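Long-range contacts in DltD domain-containing protein (Beauveria bassiana, PDB 7D78), which probably acts as a thioesterase of the alpha/beta hydrolase fold that cyclises polyketide chains into medium-ring lactones: residues A[30-40]-A[109-120]; A[262-270]-A[292-300]. One frame throughout, in Å; residues are numbered along the deposited sequence.

Interaction 1: A[30-40]-A[109-120]; sequences VECKTIDGIII and DLADIVTHISSL
The edge of the central sheet of an alpha/beta hydrolase meets one of its flanking helices where the hairpin of strands 28-33 and 39-45 lies across helix 103-118. Val30 and Cys32, alternate residues of the edge strand, both point their side chains at the helix. SG of Cys32 comes to the edge of the His116 imidazole, 3.7 Å from His116 CD2, and also rests 4.1 Å from Ile113 CG2. Val30 turns CG1 anti to its own amide nitrogen (chi1 159°), which brings this methyl into the plane of the same ring at its rim and within 4.0 Å of Ile117 CD1. Farther along, Ile40 crosses Ile113 at about a right angle, CG2 against CD1.

Polar contacts gather at the hairpin turn. The amide N of Ile35 donates to Asp112 OD2 at 3.0 Å, a bent bond (144°) that arrives from above the carboxylate plane. A water also donates to both Lys33 O and Asp112 O, joining strand end to helix backbone. The other oxygen of Asp112, OD1, pairs with Arg179 of the second subunit. Exchanging Asp112 for an alanine would probably leave the Ile35 amide and that arginine without their shared carboxylate, costing the turn one tie to the helix. The chemistry is thus divided: apolar and sulfur contacts seat the strand, while one buried carboxylate ties the turn to both the helix and the dimer partner.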
loop_
_atom_site.group_PDB
_atom_site.type_symbol
_atom_site.label_atom_id
_atom_site.label_comp_id
_atom_site.label_asym_id
_atom_site.label_seq_id
_atom_site.Cartn_x
_atom_site.Cartn_y
_atom_site.Cartn_z
ATOM N N VAL A 30 19.506 -19.428 6.380
ATOM C CA VAL A 30 19.577 -18.223 7.191
ATOM C C VAL A 30 18.170 -17.645 7.294
ATOM O O VAL A 30 17.476 -17.502 6.280
ATOM C CB VAL A 30 20.579 -17.199 6.612
ATOM C CG1 VAL A 30 20.295 -15.785 7.135
ATOM C CG2 VAL A 30 22.019 -17.609 6.989
ATOM N N GLU A 31 17.752 -17.339 8.520
ATOM C CA GLU A 31 16.426 -16.818 8.819
ATOM C C GLU A 31 16.534 -15.370 9.268
ATOM O O GLU A 31 17.450 -15.017 10.019
ATOM C CB GLU A 31 15.760 -17.651 9.924
ATOM C CG GLU A 31 15.804 -19.138 9.630
ATOM C CD GLU A 31 14.960 -19.959 10.581
ATOM O OE1 GLU A 31 14.800 -19.539 11.743
ATOM O OE2 GLU A 31 14.466 -21.026 10.154
ATOM N N CYS A 32 15.601 -14.534 8.809
ATOM C CA CYS A 32 15.551 -13.124 9.187
ATOM C C CYS A 32 14.192 -12.840 9.813
ATOM O O CYS A 32 13.160 -13.231 9.255
ATOM C CB CYS A 32 15.758 -12.197 7.977
ATOM S SG CYS A 32 17.175 -12.548 6.907
ATOM N N LYS A 33 14.191 -12.164 10.960
ATOM C CA LYS A 33 12.960 -11.810 11.651
ATOM C C LYS A 33 12.463 -10.451 11.174
ATOM O O LYS A 33 13.259 -9.550 10.896
ATOM C CB LYS A 33 13.171 -11.760 13.168
ATOM C CG LYS A 33 13.333 -13.114 13.845
ATOM C CD LYS A 33 12.894 -13.061 15.302
ATOM C CE LYS A 33 11.513 -12.432 15.431
ATOM N NZ LYS A 33 10.954 -12.520 16.817
ATOM N N THR A 34 11.148 -10.304 11.100
ATOM C CA THR A 34 10.518 -9.047 10.725
ATOM C C THR A 34 10.017 -8.347 11.979
ATOM O O THR A 34 9.934 -8.947 13.054
ATOM C CB THR A 34 9.351 -9.292 9.768
ATOM O OG1 THR A 34 8.361 -10.068 10.456
ATOM C CG2 THR A 34 9.826 -10.038 8.525
ATOM N N ILE A 35 9.653 -7.068 11.839
ATOM C CA ILE A 35 9.214 -6.342 13.032
ATOM C C ILE A 35 7.911 -6.902 13.608
ATOM O O ILE A 35 7.661 -6.750 14.810
ATOM C CB ILE A 35 9.088 -4.829 12.771
ATOM C CG1 ILE A 35 8.019 -4.536 11.711
ATOM C CG2 ILE A 35 10.448 -4.242 12.367
ATOM C CD1 ILE A 35 7.739 -3.060 11.567
ATOM N N ASP A 36 7.081 -7.580 12.810
ATOM C CA ASP A 36 5.887 -8.207 13.377
ATOM C C ASP A 36 6.121 -9.655 13.822
ATOM O O ASP A 36 5.170 -10.332 14.231
ATOM C CB ASP A 36 4.698 -8.108 12.393
ATOM C CG ASP A 36 4.823 -9.034 11.181
ATOM O OD1 ASP A 36 5.884 -9.646 10.956
ATOM O OD2 ASP A 36 3.831 -9.147 10.430
ATOM N N GLY A 37 7.356 -10.141 13.776
ATOM C CA GLY A 37 7.680 -11.444 14.340
ATOM C C GLY A 37 7.633 -12.622 13.381
ATOM O O GLY A 37 7.809 -13.764 13.818
ATOM N N ILE A 38 7.398 -12.390 12.109
ATOM C CA ILE A 38 7.400 -13.436 11.087
ATOM C C ILE A 38 8.849 -13.789 10.766
ATOM O O ILE A 38 9.743 -12.938 10.859
ATOM C CB ILE A 38 6.620 -12.925 9.847
ATOM C CG1 ILE A 38 5.183 -13.442 9.861
ATOM C CG2 ILE A 38 7.290 -13.262 8.522
ATOM C CD1 ILE A 38 4.447 -13.102 11.122
ATOM N N ILE A 39 9.105 -15.056 10.439
ATOM C CA ILE A 39 10.441 -15.511 10.054
ATOM C C ILE A 39 10.488 -15.685 8.542
ATOM O O ILE A 39 9.718 -16.470 7.980
ATOM C CB ILE A 39 10.811 -16.832 10.747
ATOM C CG1 ILE A 39 10.628 -16.729 12.259
ATOM C CG2 ILE A 39 12.234 -17.249 10.371
ATOM C CD1 ILE A 39 11.795 -16.161 12.963
ATOM N N ILE A 40 11.412 -14.973 7.887
ATOM C CA ILE A 40 11.728 -15.180 6.474
ATOM C C ILE A 40 12.878 -16.178 6.397
ATOM O O ILE A 40 13.867 -16.038 7.126
ATOM C CB ILE A 40 12.122 -13.853 5.797
ATOM C CG1 ILE A 40 10.968 -12.837 5.858
ATOM C CG2 ILE A 40 12.646 -14.089 4.377
ATOM C CD1 ILE A 40 9.743 -13.263 5.091
ATOM N N ASP A 109 9.561 -5.884 4.372
ATOM C CA ASP A 109 10.297 -7.055 4.851
ATOM C C ASP A 109 11.761 -6.988 4.444
ATOM O O ASP A 109 12.645 -7.412 5.204
ATOM C CB ASP A 109 9.672 -8.349 4.313
ATOM C CG ASP A 109 8.352 -8.705 4.984
ATOM O OD1 ASP A 109 8.002 -8.083 6.007
ATOM O OD2 ASP A 109 7.657 -9.620 4.468
ATOM N N LEU A 110 12.037 -6.444 3.246
ATOM C CA LEU A 110 13.408 -6.345 2.750
ATOM C C LEU A 110 14.272 -5.443 3.625
ATOM O O LEU A 110 15.474 -5.693 3.759
ATOM C CB LEU A 110 13.412 -5.840 1.301
ATOM C CG LEU A 110 13.438 -6.947 0.239
ATOM C CD1 LEU A 110 13.107 -6.400 -1.124
ATOM C CD2 LEU A 110 14.806 -7.652 0.217
ATOM N N ALA A 111 13.699 -4.382 4.215
ATOM C CA ALA A 111 14.453 -3.609 5.202
ATOM C C ALA A 111 14.917 -4.496 6.350
ATOM O O ALA A 111 16.062 -4.392 6.803
ATOM C CB ALA A 111 13.614 -2.448 5.744
ATOM N N ASP A 112 14.038 -5.381 6.828
ATOM C CA ASP A 112 14.391 -6.248 7.945
ATOM C C ASP A 112 15.367 -7.337 7.513
ATOM O O ASP A 112 16.271 -7.698 8.273
ATOM C CB ASP A 112 13.124 -6.845 8.555
ATOM C CG ASP A 112 12.208 -5.775 9.122
ATOM O OD1 ASP A 112 12.715 -4.657 9.384
ATOM O OD2 ASP A 112 10.995 -6.041 9.313
ATOM N N ILE A 113 15.219 -7.850 6.291
ATOM C CA ILE A 113 16.214 -8.771 5.745
ATOM C C ILE A 113 17.579 -8.089 5.654
ATOM O O ILE A 113 18.603 -8.653 6.063
ATOM C CB ILE A 113 15.748 -9.302 4.382
ATOM C CG1 ILE A 113 14.498 -10.160 4.569
ATOM C CG2 ILE A 113 16.882 -10.090 3.682
ATOM C CD1 ILE A 113 13.687 -10.336 3.300
ATOM N N VAL A 114 17.613 -6.855 5.139
ATOM C CA VAL A 114 18.885 -6.128 5.064
ATOM C C VAL A 114 19.509 -6.005 6.451
ATOM O O VAL A 114 20.721 -6.179 6.620
ATOM C CB VAL A 114 18.686 -4.749 4.403
ATOM C CG1 VAL A 114 19.939 -3.889 4.557
ATOM C CG2 VAL A 114 18.370 -4.917 2.920
ATOM N N THR A 115 18.692 -5.731 7.465
ATOM C CA THR A 115 19.214 -5.617 8.826
ATOM C C THR A 115 19.904 -6.906 9.261
ATOM O O THR A 115 21.018 -6.874 9.800
ATOM C CB THR A 115 18.088 -5.256 9.800
ATOM O OG1 THR A 115 17.599 -3.946 9.506
ATOM C CG2 THR A 115 18.594 -5.282 11.268
ATOM N N HIS A 116 19.265 -8.056 9.037
ATOM C CA HIS A 116 19.881 -9.282 9.539
ATOM C C HIS A 116 21.072 -9.711 8.686
ATOM O O HIS A 116 22.096 -10.135 9.233
ATOM C CB HIS A 116 18.870 -10.417 9.627
ATOM C CG HIS A 116 19.454 -11.685 10.188
ATOM N ND1 HIS A 116 19.943 -11.773 11.475
ATOM C CD2 HIS A 116 19.654 -12.901 9.625
ATOM C CE1 HIS A 116 20.411 -12.993 11.684
ATOM N NE2 HIS A 116 20.246 -13.698 10.577
ATOM N N ILE A 117 20.966 -9.617 7.355
ATOM C CA ILE A 117 22.085 -10.014 6.491
ATOM C C ILE A 117 23.308 -9.135 6.765
ATOM O O ILE A 117 24.454 -9.617 6.794
ATOM C CB ILE A 117 21.666 -9.964 5.005
ATOM C CG1 ILE A 117 20.541 -10.968 4.700
ATOM C CG2 ILE A 117 22.860 -10.218 4.094
ATOM C CD1 ILE A 117 20.858 -12.446 5.086
ATOM N N SER A 118 23.085 -7.829 6.963
ATOM C CA SER A 118 24.175 -6.908 7.285
ATOM C C SER A 118 24.867 -7.267 8.593
ATOM O O SER A 118 26.027 -6.892 8.796
ATOM C CB SER A 118 23.651 -5.461 7.368
ATOM O OG SER A 118 23.078 -5.040 6.139
ATOM N N SER A 119 24.191 -7.984 9.486
ATOM C CA SER A 119 24.793 -8.338 10.763
ATOM C C SER A 119 25.673 -9.586 10.690
ATOM O O SER A 119 26.372 -9.885 11.665
ATOM C CB SER A 119 23.703 -8.542 11.826
ATOM O OG SER A 119 23.167 -9.855 11.751
ATOM N N LEU A 120 25.678 -10.303 9.569
ATOM C CA LEU A 120 26.373 -11.583 9.513
ATOM C C LEU A 120 27.890 -11.369 9.438
ATOM O O LEU A 120 28.352 -10.326 8.971
ATOM C CB LEU A 120 25.886 -12.394 8.315
ATOM C CG LEU A 120 24.404 -12.797 8.375
ATOM C CD1 LEU A 120 24.035 -13.584 7.125
ATOM C CD2 LEU A 120 24.106 -13.602 9.637
HETATM O O HOH W 1 15.952 -8.923 10.837
#

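Interaction 2: A[262-270]-A[292-300]; sequences VTPELDTMS and KGKGHLTVL
Asp267 and His296 meet with their flat groups inclined, carboxylate and imidazole planes 52° apart, yet the bond between them is nearly straight. ND1 of His296 donates to Asp267 OD2 at 2.8 Å and 173°; the oxygen lies in the ring plane and is approached on its syn side. The carboxylate is held by its own loop: OD1 accepts the amide of Met269, an Asx turn, nearly along the C-O axis, and that of Ser270, three residues on, from above the carboxylate plane, the pair forming an Asx motif. Met269 crosses the histidine at about a right angle and lays CB over one ring face, 4.0 Å from the centroid, a CH-pi contact. SD sits 3.5 Å from Leu297 CD2, and the bend at chi3 (90°) turns CE back to His296 CD2.

Farther along, the loops are joined by one carboxylate and one backbone bond. OE1 of the extended Glu265 takes the amide of Gly293 at 2.8 Å, and its OE2 makes a long ion pair with Lys292 NZ. Leu266 N donates to Lys294 O, which also touches Pro264 CB. Pro264 CG packs on Val299 CB at 3.8 Å.

With His296 NE2 bonded to Ser134 OG on what looks like a nucleophile elbow, the arrangement is consistent with the Ser-His-Asp catalytic triad of alpha/beta hydrolases, its acid and base carried on loops after strands 259-264 and 286-291.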
loop_
_atom_site.group_PDB
_atom_site.type_symbol
_atom_site.label_atom_id
_atom_site.label_comp_id
_atom_site.label_asym_id
_atom_site.label_seq_id
_atom_site.Cartn_x
_atom_site.Cartn_y
_atom_site.Cartn_z
ATOM N N VAL A 262 17.780 -5.171 -16.634
ATOM C CA VAL A 262 17.920 -6.171 -17.685
ATOM C C VAL A 262 16.528 -6.487 -18.216
ATOM O O VAL A 262 15.685 -7.030 -17.487
ATOM C CB VAL A 262 18.612 -7.437 -17.165
ATOM C CG1 VAL A 262 18.749 -8.469 -18.288
ATOM C CG2 VAL A 262 19.970 -7.089 -16.559
ATOM N N THR A 263 16.291 -6.168 -19.488
ATOM C CA THR A 263 14.990 -6.312 -20.115
ATOM C C THR A 263 15.060 -7.329 -21.243
ATOM O O THR A 263 15.939 -7.217 -22.114
ATOM C CB THR A 263 14.511 -4.957 -20.664
ATOM O OG1 THR A 263 14.251 -4.070 -19.571
ATOM C CG2 THR A 263 13.236 -5.115 -21.511
ATOM N N PRO A 264 14.164 -8.320 -21.278
ATOM C CA PRO A 264 14.151 -9.263 -22.404
ATOM C C PRO A 264 13.518 -8.607 -23.620
ATOM O O PRO A 264 12.443 -8.007 -23.521
ATOM C CB PRO A 264 13.293 -10.430 -21.892
ATOM C CG PRO A 264 12.887 -10.057 -20.449
ATOM C CD PRO A 264 13.050 -8.579 -20.346
ATOM N N GLU A 265 14.189 -8.732 -24.775
ATOM C CA GLU A 265 13.651 -8.165 -26.012
ATOM C C GLU A 265 12.229 -8.640 -26.281
ATOM O O GLU A 265 11.364 -7.846 -26.666
ATOM C CB GLU A 265 14.548 -8.523 -27.206
ATOM C CG GLU A 265 14.075 -7.862 -28.501
ATOM C CD GLU A 265 14.714 -8.453 -29.747
ATOM O OE1 GLU A 265 15.273 -9.568 -29.664
ATOM O OE2 GLU A 265 14.649 -7.797 -30.809
ATOM N N LEU A 266 11.973 -9.931 -26.089
ATOM C CA LEU A 266 10.698 -10.553 -26.424
ATOM C C LEU A 266 9.875 -10.865 -25.176
ATOM O O LEU A 266 9.244 -11.918 -25.069
ATOM C CB LEU A 266 10.924 -11.815 -27.254
ATOM C CG LEU A 266 11.813 -11.574 -28.479
ATOM C CD1 LEU A 266 12.057 -12.865 -29.246
ATOM C CD2 LEU A 266 11.170 -10.531 -29.368
ATOM N N ASP A 267 9.865 -9.946 -24.218
ATOM C CA ASP A 267 9.101 -10.153 -22.993
ATOM C C ASP A 267 7.611 -10.086 -23.305
ATOM O O ASP A 267 7.081 -9.010 -23.590
ATOM C CB ASP A 267 9.491 -9.101 -21.958
ATOM C CG ASP A 267 9.084 -9.495 -20.549
ATOM O OD1 ASP A 267 8.022 -10.135 -20.406
ATOM O OD2 ASP A 267 9.818 -9.157 -19.592
ATOM N N THR A 268 6.923 -11.226 -23.234
ATOM C CA THR A 268 5.481 -11.284 -23.440
ATOM C C THR A 268 4.681 -11.150 -22.148
ATOM O O THR A 268 3.450 -11.231 -22.200
ATOM C CB THR A 268 5.086 -12.604 -24.108
ATOM O OG1 THR A 268 5.631 -13.688 -23.340
ATOM C CG2 THR A 268 5.608 -12.662 -25.540
ATOM N N MET A 269 5.341 -10.997 -20.997
ATOM C CA MET A 269 4.653 -10.811 -19.719
ATOM C C MET A 269 4.764 -9.410 -19.147
ATOM O O MET A 269 3.823 -8.948 -18.496
ATOM C CB MET A 269 5.145 -11.803 -18.651
ATOM C CG MET A 269 4.558 -13.225 -18.736
ATOM S SD MET A 269 5.658 -14.504 -18.101
ATOM C CE MET A 269 5.266 -14.653 -16.375
ATOM N N SER A 270 5.897 -8.747 -19.322
ATOM C CA SER A 270 6.054 -7.347 -18.937
ATOM C C SER A 270 6.488 -6.580 -20.175
ATOM O O SER A 270 7.615 -6.789 -20.663
ATOM C CB SER A 270 7.082 -7.205 -17.815
ATOM O OG SER A 270 7.359 -5.842 -17.537
ATOM N N LYS A 292 18.686 -10.011 -26.120
ATOM C CA LYS A 292 18.089 -10.249 -27.431
ATOM C C LYS A 292 17.480 -11.638 -27.512
ATOM O O LYS A 292 18.043 -12.613 -27.003
ATOM C CB LYS A 292 19.135 -10.082 -28.536
ATOM C CG LYS A 292 19.516 -8.644 -28.789
ATOM C CD LYS A 292 18.501 -7.928 -29.659
ATOM C CE LYS A 292 18.383 -6.467 -29.261
ATOM N NZ LYS A 292 17.535 -5.684 -30.206
ATOM N N GLY A 293 16.316 -11.723 -28.155
ATOM C CA GLY A 293 15.631 -12.987 -28.339
ATOM C C GLY A 293 15.123 -13.656 -27.079
ATOM O O GLY A 293 14.632 -14.788 -27.159
ATOM N N LYS A 294 15.217 -13.008 -25.921
ATOM C CA LYS A 294 14.813 -13.633 -24.669
ATOM C C LYS A 294 13.408 -13.202 -24.262
ATOM O O LYS A 294 12.923 -12.139 -24.659
ATOM C CB LYS A 294 15.802 -13.300 -23.551
ATOM C CG LYS A 294 17.172 -13.908 -23.773
ATOM C CD LYS A 294 17.048 -15.367 -24.187
ATOM C CE LYS A 294 18.411 -15.968 -24.495
ATOM N NZ LYS A 294 19.243 -16.114 -23.275
ATOM N N GLY A 295 12.755 -14.060 -23.472
ATOM C CA GLY A 295 11.481 -13.761 -22.869
ATOM C C GLY A 295 11.597 -13.505 -21.377
ATOM O O GLY A 295 12.685 -13.466 -20.803
ATOM N N HIS A 296 10.429 -13.334 -20.747
ATOM C CA HIS A 296 10.376 -13.003 -19.321
ATOM C C HIS A 296 11.049 -14.072 -18.463
ATOM O O HIS A 296 11.705 -13.749 -17.464
ATOM C CB HIS A 296 8.917 -12.805 -18.899
ATOM C CG HIS A 296 8.746 -12.100 -17.588
ATOM N ND1 HIS A 296 8.941 -10.745 -17.441
ATOM C CD2 HIS A 296 8.360 -12.558 -16.373
ATOM C CE1 HIS A 296 8.701 -10.400 -16.189
ATOM N NE2 HIS A 296 8.352 -11.481 -15.517
ATOM N N LEU A 297 10.897 -15.354 -18.827
ATOM C CA LEU A 297 11.450 -16.441 -18.018
ATOM C C LEU A 297 12.803 -16.940 -18.499
ATOM O O LEU A 297 13.494 -17.620 -17.736
ATOM C CB LEU A 297 10.509 -17.655 -17.979
ATOM C CG LEU A 297 9.112 -17.540 -17.369
ATOM C CD1 LEU A 297 9.107 -16.704 -16.108
ATOM C CD2 LEU A 297 8.143 -16.992 -18.393
ATOM N N THR A 298 13.188 -16.649 -19.740
ATOM C CA THR A 298 14.444 -17.123 -20.304
ATOM C C THR A 298 15.510 -16.042 -20.333
ATOM O O THR A 298 16.591 -16.261 -20.891
ATOM C CB THR A 298 14.218 -17.665 -21.722
ATOM O OG1 THR A 298 13.686 -16.625 -22.556
ATOM C CG2 THR A 298 13.243 -18.845 -21.700
ATOM N N VAL A 299 15.227 -14.875 -19.754
ATOM C CA VAL A 299 16.162 -13.758 -19.839
ATOM C C VAL A 299 17.506 -14.112 -19.211
ATOM O O VAL A 299 18.546 -13.590 -19.626
ATOM C CB VAL A 299 15.527 -12.512 -19.192
ATOM C CG1 VAL A 299 15.152 -12.801 -17.737
ATOM C CG2 VAL A 299 16.444 -11.306 -19.317
ATOM N N LEU A 300 17.520 -15.019 -18.229
ATOM C CA LEU A 300 18.757 -15.416 -17.565
ATOM C C LEU A 300 19.162 -16.857 -17.886
ATOM O O LEU A 300 19.933 -17.465 -17.136
ATOM C CB LEU A 300 18.633 -15.212 -16.050
ATOM C CG LEU A 300 18.433 -13.753 -15.605
ATOM C CD1 LEU A 300 18.489 -13.593 -14.098
ATOM C CD2 LEU A 300 19.460 -12.834 -16.262
HETATM O O HOH W 2 7.874 -13.827 -22.142
#

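From the N terminus, the chain first runs through the edge hairpin, then crosses into the sheet before helix 103-118 returns to the hairpin; interaction 1 closes this loop of 68 intervening residues. Interaction 2 opens only after that closure and spans a much shorter loop of 21 residues, in which helix 272-281 connects strands 259-264 and 286-291. The two contacts therefore follow in series, neither nesting nor crossing. They lie on opposite sides of the chain's centre, with centres about 31 Å apart, yet both reach the same mixed sheet: residues 30-40 join its first two strands, whereas residues 262-270 begin in the last residues of the strand next to its other edge.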